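Local coordinates for transcription termination factor FttA (PDB 3AF6), which probably terminates transcription by cleaving nascent RNA, as a two-zinc metallo-beta-lactamase-type nuclease with KH and beta-CASP domains, at residues E482-F485 against Y489-F492; H498-S503 against Q507-S512. One frame throughout, in Å; residues are numbered along the deposited sequence.

Overall arrangement
The chain enters contact 1 as helix 478-482 runs out: residues 482-485 turn over, and three residues later 489-492 come back against them, closing a short loop. Contact 1 is finished before contact 2 opens, so the two follow in series and neither nest nor cross. The loop then leads into strand 497-499, an outermost strand of the six-stranded parallel sheet of the beta-CASP region. Contact 2 closes the turn from that strand into helix 503-511, after which the chain goes on to strand 516-520. The centres of contact 1 and contact 2 are about 27 Å apart. In contact 1, P491 and F492 pack on helix 435-447, N490 and F492 on helix 462-471; contact 2 seats a helix against the sheet.

Contact 1. Residues E482-F485 against Y489-F492; sequences EQIF and YNPF
Q483 and Y489 share the same first torsion, CG anti to the backbone N (chi1 -171° and -177°), and this swings both side chains out along the same course. Q483 CG meets Y489 CD2 at 3.6 Å, and this approach carries the pair. The glutamine runs on fully extended, and its amide is modelled beside the tyrosine ring, the two planes only 6° apart. The amide nitrogen is placed too close to the ring edge, however, so the exact position of the amide is doubtful. One face of the same ring looks onto the following turn, with P491 N 4.0 Å above the plane, off-centre and nearer the ring's margin.

The loop belongs to the beta-CASP domain and carries the chain from helix 478-482 toward strand 497-499 at the margin of the parallel sheet. P491 packs on M441 and E444 of helix 435-447, while Y489 OH makes a weak hydrogen bond to R448 NH1. The contact lies away from the zinc site.

Deeper in, the I484 and N490 side chains meet at a slant. The isoleucine's CD1 does the touching, 3.5 Å from N490 ND2 and also close to the amide carbon, with P491 CD more loosely placed at 4.4 Å. The buried asparagine amide has its oxygen occupied: N490 OD1 accepts from F492 N at 3.2 Å, in the carbonyl plane and on a lone pair. That bond spans two residues and makes an Asx turn, which limits rotation of the amide while its ND2 side meets I484.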
ATOM      1  N   GLU A 482      11.944  -7.843 -14.419  1.00 71.32           N
ATOM      2  CA  GLU A 482      12.998  -7.804 -15.429  1.00 74.44           C
ATOM      3  C   GLU A 482      12.382  -7.392 -16.768  1.00 75.19           C
ATOM      4  O   GLU A 482      12.965  -6.623 -17.532  1.00 74.68           O
ATOM      5  CB  GLU A 482      13.657  -9.183 -15.547  1.00 75.95           C
ATOM      6  CG  GLU A 482      14.192  -9.738 -14.224  1.00 79.35           C
ATOM      7  CD  GLU A 482      15.341  -8.918 -13.640  1.00 82.08           C
ATOM      8  OE1 GLU A 482      16.389  -8.794 -14.311  1.00 83.57           O
ATOM      9  OE2 GLU A 482      15.202  -8.401 -12.507  1.00 83.16           O
ATOM     10  N   GLN A 483      11.185  -7.904 -17.030  1.00 76.47           N
ATOM     11  CA  GLN A 483      10.462  -7.600 -18.254  1.00 78.35           C
ATOM     12  C   GLN A 483      10.167  -6.105 -18.336  1.00 80.76           C
ATOM     13  O   GLN A 483       9.631  -5.628 -19.334  1.00 80.68           O
ATOM     14  CB  GLN A 483       9.148  -8.379 -18.275  1.00 76.96           C
ATOM     15  CG  GLN A 483       8.395  -8.320 -19.590  1.00 74.97           C
ATOM     16  CD  GLN A 483       7.128  -9.143 -19.553  1.00 74.01           C
ATOM     17  OE1 GLN A 483       7.051 -10.149 -18.846  1.00 74.18           O
ATOM     18  NE2 GLN A 483       6.130  -8.734 -20.329  1.00 73.26           N
ATOM     19  N   ILE A 484      10.509  -5.371 -17.279  1.00 84.40           N
ATOM     20  CA  ILE A 484      10.271  -3.934 -17.245  1.00 88.13           C
ATOM     21  C   ILE A 484      11.531  -3.160 -17.592  1.00 91.25           C
ATOM     22  O   ILE A 484      11.779  -2.867 -18.759  1.00 90.98           O
ATOM     23  CB  ILE A 484       9.775  -3.443 -15.849  1.00 87.75           C
ATOM     24  CG1 ILE A 484       8.411  -4.048 -15.514  1.00 87.20           C
ATOM     25  CG2 ILE A 484       9.678  -1.914 -15.837  1.00 87.25           C
ATOM     26  CD1 ILE A 484       7.283  -3.564 -16.386  1.00 86.94           C
ATOM     27  N   PHE A 485      12.338  -2.847 -16.583  1.00 95.06           N
ATOM     28  CA  PHE A 485      13.541  -2.066 -16.819  1.00 99.17           C
ATOM     29  C   PHE A 485      14.577  -2.692 -17.746  1.00101.38           C
ATOM     30  O   PHE A 485      15.019  -2.038 -18.700  1.00102.62           O
ATOM     31  CB  PHE A 485      14.189  -1.641 -15.491  1.00100.06           C
ATOM     32  CG  PHE A 485      14.510  -2.772 -14.557  1.00101.42           C
ATOM     33  CD1 PHE A 485      15.521  -3.681 -14.851  1.00102.51           C
ATOM     34  CD2 PHE A 485      13.829  -2.896 -13.352  1.00101.81           C
ATOM     35  CE1 PHE A 485      15.851  -4.701 -13.955  1.00103.52           C
ATOM     36  CE2 PHE A 485      14.149  -3.910 -12.449  1.00102.37           C
ATOM     37  CZ  PHE A 485      15.163  -4.814 -12.751  1.00103.15           C
ATOM     38  N   TYR A 489      10.623  -3.106 -23.108  1.00 99.47           N
ATOM     39  CA  TYR A 489       9.246  -3.590 -23.142  1.00 98.04           C
ATOM     40  C   TYR A 489       8.479  -3.272 -21.868  1.00 95.93           C
ATOM     41  O   TYR A 489       9.068  -3.054 -20.808  1.00 96.24           O
ATOM     42  CB  TYR A 489       9.213  -5.103 -23.373  1.00 99.05           C
ATOM     43  CG  TYR A 489       7.810  -5.662 -23.491  1.00100.04           C
ATOM     44  CD1 TYR A 489       6.904  -5.131 -24.415  1.00100.81           C
ATOM     45  CD2 TYR A 489       7.387  -6.722 -22.687  1.00100.49           C
ATOM     46  CE1 TYR A 489       5.609  -5.641 -24.535  1.00101.44           C
ATOM     47  CE2 TYR A 489       6.093  -7.239 -22.800  1.00101.10           C
ATOM     48  CZ  TYR A 489       5.210  -6.694 -23.727  1.00101.81           C
ATOM     49  OH  TYR A 489       3.932  -7.197 -23.849  1.00101.52           O
ATOM     50  N   ASN A 490       7.155  -3.262 -21.984  1.00 92.67           N
ATOM     51  CA  ASN A 490       6.287  -2.973 -20.856  1.00 88.70           C
ATOM     52  C   ASN A 490       4.838  -3.267 -21.243  1.00 85.79           C
ATOM     53  O   ASN A 490       4.251  -2.559 -22.060  1.00 85.62           O
ATOM     54  CB  ASN A 490       6.433  -1.507 -20.462  1.00 88.10           C
ATOM     55  CG  ASN A 490       6.060  -1.258 -19.028  1.00 87.62           C
ATOM     56  OD1 ASN A 490       4.973  -1.629 -18.589  1.00 88.39           O
ATOM     57  ND2 ASN A 490       6.962  -0.630 -18.282  1.00 86.58           N
ATOM     58  N   PRO A 491       4.241  -4.318 -20.660  1.00 82.81           N
ATOM     59  CA  PRO A 491       2.854  -4.694 -20.956  1.00 81.20           C
ATOM     60  C   PRO A 491       1.811  -3.643 -20.568  1.00 79.38           C
ATOM     61  O   PRO A 491       0.681  -3.679 -21.053  1.00 78.61           O
ATOM     62  CB  PRO A 491       2.681  -6.001 -20.186  1.00 80.65           C
ATOM     63  CG  PRO A 491       3.569  -5.800 -19.006  1.00 82.17           C
ATOM     64  CD  PRO A 491       4.813  -5.212 -19.640  1.00 82.35           C
ATOM     65  N   PHE A 492       2.187  -2.716 -19.694  1.00 77.60           N
ATOM     66  CA  PHE A 492       1.270  -1.663 -19.267  1.00 76.87           C
ATOM     67  C   PHE A 492       1.186  -0.583 -20.339  1.00 76.51           C
ATOM     68  O   PHE A 492       0.158   0.080 -20.489  1.00 76.17           O
ATOM     69  CB  PHE A 492       1.740  -1.042 -17.947  1.00 76.58           C
ATOM     70  CG  PHE A 492       1.744  -2.001 -16.793  1.00 75.05           C
ATOM     71  CD1 PHE A 492       2.918  -2.251 -16.086  1.00 74.19           C
ATOM     72  CD2 PHE A 492       0.581  -2.674 -16.427  1.00 73.91           C
ATOM     73  CE1 PHE A 492       2.935  -3.158 -15.034  1.00 73.93           C
ATOM     74  CE2 PHE A 492       0.586  -3.583 -15.375  1.00 73.56           C
ATOM     75  CZ  PHE A 492       1.765  -3.828 -14.677  1.00 74.01           C
TER

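Contact 2. Residues H498-S503 against Q507-S512; sequences HPVANS and QDIIDS
S503 and Q507 stand one helical turn apart, their CA atoms separated by 6.5 Å, and Q507 N donates to S503 O at 3.2 Å with an N-H...O angle of 152°. This bond belongs to the first turn of helix 503-511, the connection that leads from strand 497-499 to strand 516-520 in a beta-alpha-beta crossover of the parallel sheet. The helix continues with D511 N bonded to Q507 O at 2.9 Å.

At its start N502 takes the N-cap position, its OD1 accepting from E505 N. The carboxylate of E505 reaches back to the incoming strand and loop, with OE2 bonded to H498 NE2 and OE1 to A501 N, so the helix start is tied to both.

Just past the strand, the backbones stand further apart, 9.1 Å from V500 CA to I509 CA, and side chains bridge the interval. Both start out facing across it and both also rest on Y457 of the adjacent strand. I509 carries CG1 anti to its carbonyl carbon and then extends (chi2 178°), which sends CD1 forward to meet V500 tip to tip, 3.9 Å from V500 CG2.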
ATOM      1  N   HIS A 498      -6.883   2.219 -23.767  1.00 62.31           N
ATOM      2  CA  HIS A 498      -7.190   3.614 -24.045  1.00 62.73           C
ATOM      3  C   HIS A 498      -7.715   4.263 -22.769  1.00 61.64           C
ATOM      4  O   HIS A 498      -8.855   4.030 -22.360  1.00 62.15           O
ATOM      5  CB  HIS A 498      -8.246   3.727 -25.146  1.00 64.66           C
ATOM      6  CG  HIS A 498      -8.538   5.138 -25.554  1.00 68.15           C
ATOM      7  ND1 HIS A 498      -7.648   5.904 -26.277  1.00 68.57           N
ATOM      8  CD2 HIS A 498      -9.621   5.924 -25.339  1.00 68.50           C
ATOM      9  CE1 HIS A 498      -8.172   7.097 -26.493  1.00 69.82           C
ATOM     10  NE2 HIS A 498      -9.368   7.135 -25.934  1.00 68.98           N
ATOM     11  N   PRO A 499      -6.882   5.076 -22.111  1.00 60.04           N
ATOM     12  CA  PRO A 499      -7.291   5.752 -20.878  1.00 60.35           C
ATOM     13  C   PRO A 499      -8.395   6.746 -21.186  1.00 61.06           C
ATOM     14  O   PRO A 499      -8.202   7.631 -22.016  1.00 60.98           O
ATOM     15  CB  PRO A 499      -6.017   6.464 -20.432  1.00 60.43           C
ATOM     16  CG  PRO A 499      -4.925   5.635 -21.034  1.00 60.92           C
ATOM     17  CD  PRO A 499      -5.465   5.328 -22.402  1.00 59.53           C
ATOM     18  N   VAL A 500      -9.550   6.599 -20.539  1.00 62.49           N
ATOM     19  CA  VAL A 500     -10.666   7.526 -20.756  1.00 62.78           C
ATOM     20  C   VAL A 500     -10.259   8.891 -20.201  1.00 63.18           C
ATOM     21  O   VAL A 500     -10.189   9.082 -18.986  1.00 63.53           O
ATOM     22  CB  VAL A 500     -11.945   7.046 -20.049  1.00 62.93           C
ATOM     23  CG1 VAL A 500     -13.105   7.966 -20.391  1.00 62.56           C
ATOM     24  CG2 VAL A 500     -12.262   5.615 -20.467  1.00 62.37           C
ATOM     25  N   ALA A 501     -10.001   9.829 -21.106  1.00 63.42           N
ATOM     26  CA  ALA A 501      -9.548  11.177 -20.770  1.00 65.10           C
ATOM     27  C   ALA A 501     -10.456  12.114 -19.960  1.00 65.91           C
ATOM     28  O   ALA A 501      -9.956  12.880 -19.133  1.00 65.27           O
ATOM     29  CB  ALA A 501      -9.110  11.885 -22.048  1.00 65.69           C
ATOM     30  N   ASN A 502     -11.767  12.078 -20.192  1.00 66.38           N
ATOM     31  CA  ASN A 502     -12.670  12.968 -19.457  1.00 67.41           C
ATOM     32  C   ASN A 502     -14.144  12.587 -19.530  1.00 68.57           C
ATOM     33  O   ASN A 502     -14.529  11.669 -20.254  1.00 68.66           O
ATOM     34  CB  ASN A 502     -12.498  14.410 -19.950  1.00 65.58           C
ATOM     35  CG  ASN A 502     -12.600  14.524 -21.460  1.00 65.83           C
ATOM     36  OD1 ASN A 502     -13.600  14.113 -22.058  1.00 64.23           O
ATOM     37  ND2 ASN A 502     -11.562  15.078 -22.087  1.00 63.95           N
ATOM     38  N   SER A 503     -14.954  13.321 -18.767  1.00 70.18           N
ATOM     39  CA  SER A 503     -16.401  13.115 -18.678  1.00 72.19           C
ATOM     40  C   SER A 503     -17.047  12.930 -20.045  1.00 73.09           C
ATOM     41  O   SER A 503     -17.892  12.054 -20.241  1.00 71.21           O
ATOM     42  CB  SER A 503     -17.058  14.317 -17.995  1.00 73.00           C
ATOM     43  OG  SER A 503     -16.261  14.820 -16.933  1.00 76.05           O
ATOM     44  N   GLN A 507     -19.036   9.690 -22.014  1.00 72.93           N
ATOM     45  CA  GLN A 507     -20.387   9.752 -22.539  1.00 74.15           C
ATOM     46  C   GLN A 507     -20.414   9.182 -23.956  1.00 74.88           C
ATOM     47  O   GLN A 507     -21.291   8.392 -24.302  1.00 73.76           O
ATOM     48  CB  GLN A 507     -20.889  11.198 -22.525  1.00 73.31           C
ATOM     49  CG  GLN A 507     -22.394  11.303 -22.606  1.00 73.51           C
ATOM     50  CD  GLN A 507     -23.079  10.566 -21.469  1.00 75.17           C
ATOM     51  OE1 GLN A 507     -22.955  10.955 -20.306  1.00 76.46           O
ATOM     52  NE2 GLN A 507     -23.798   9.490 -21.797  1.00 72.22           N
ATOM     53  N   ASP A 508     -19.442   9.581 -24.769  1.00 76.19           N
ATOM     54  CA  ASP A 508     -19.354   9.086 -26.137  1.00 78.85           C
ATOM     55  C   ASP A 508     -19.370   7.559 -26.131  1.00 80.30           C
ATOM     56  O   ASP A 508     -20.260   6.933 -26.719  1.00 80.89           O
ATOM     57  CB  ASP A 508     -18.064   9.579 -26.795  1.00 79.21           C
ATOM     58  CG  ASP A 508     -17.988  11.088 -26.857  1.00 80.94           C
ATOM     59  OD1 ASP A 508     -16.956  11.615 -27.327  1.00 81.54           O
ATOM     60  OD2 ASP A 508     -18.964  11.745 -26.437  1.00 81.62           O
ATOM     61  N   ILE A 509     -18.381   6.974 -25.454  1.00 80.59           N
ATOM     62  CA  ILE A 509     -18.244   5.524 -25.347  1.00 80.41           C
ATOM     63  C   ILE A 509     -19.578   4.838 -25.062  1.00 81.38           C
ATOM     64  O   ILE A 509     -19.926   3.843 -25.698  1.00 82.53           O
ATOM     65  CB  ILE A 509     -17.247   5.134 -24.226  1.00 79.29           C
ATOM     66  CG1 ILE A 509     -15.889   5.799 -24.470  1.00 78.55           C
ATOM     67  CG2 ILE A 509     -17.075   3.625 -24.186  1.00 79.25           C
ATOM     68  CD1 ILE A 509     -14.858   5.511 -23.401  1.00 76.07           C
ATOM     69  N   ILE A 510     -20.319   5.373 -24.099  1.00 82.39           N
ATOM     70  CA  ILE A 510     -21.610   4.812 -23.721  1.00 83.21           C
ATOM     71  C   ILE A 510     -22.589   4.899 -24.883  1.00 84.49           C
ATOM     72  O   ILE A 510     -23.268   3.923 -25.214  1.00 84.81           O
ATOM     73  CB  ILE A 510     -22.201   5.565 -22.516  1.00 82.94           C
ATOM     74  CG1 ILE A 510     -21.186   5.566 -21.369  1.00 83.42           C
ATOM     75  CG2 ILE A 510     -23.504   4.911 -22.076  1.00 81.38           C
ATOM     76  CD1 ILE A 510     -21.514   6.525 -20.243  1.00 84.77           C
ATOM     77  N   ASP A 511     -22.650   6.074 -25.504  1.00 85.10           N
ATOM     78  CA  ASP A 511     -23.550   6.300 -26.629  1.00 85.19           C
ATOM     79  C   ASP A 511     -23.134   5.530 -27.877  1.00 84.99           C
ATOM     80  O   ASP A 511     -23.985   4.987 -28.584  1.00 85.58           O
ATOM     81  CB  ASP A 511     -23.637   7.794 -26.956  1.00 85.19           C
ATOM     82  CG  ASP A 511     -24.286   8.602 -25.843  1.00 85.47           C
ATOM     83  OD1 ASP A 511     -25.339   8.172 -25.319  1.00 84.19           O
ATOM     84  OD2 ASP A 511     -23.743   9.676 -25.501  1.00 86.08           O
ATOM     85  N   SER A 512     -21.830   5.480 -28.143  1.00 83.87           N
ATOM     86  CA  SER A 512     -21.316   4.775 -29.314  1.00 83.61           C
ATOM     87  C   SER A 512     -21.897   3.368 -29.452  1.00 83.60           C
ATOM     88  O   SER A 512     -22.544   2.855 -28.542  1.00 83.77           O
ATOM     89  CB  SER A 512     -19.791   4.689 -29.258  1.00 82.95           C
ATOM     90  OG  SER A 512     -19.288   3.993 -30.385  1.00 82.46           O
TER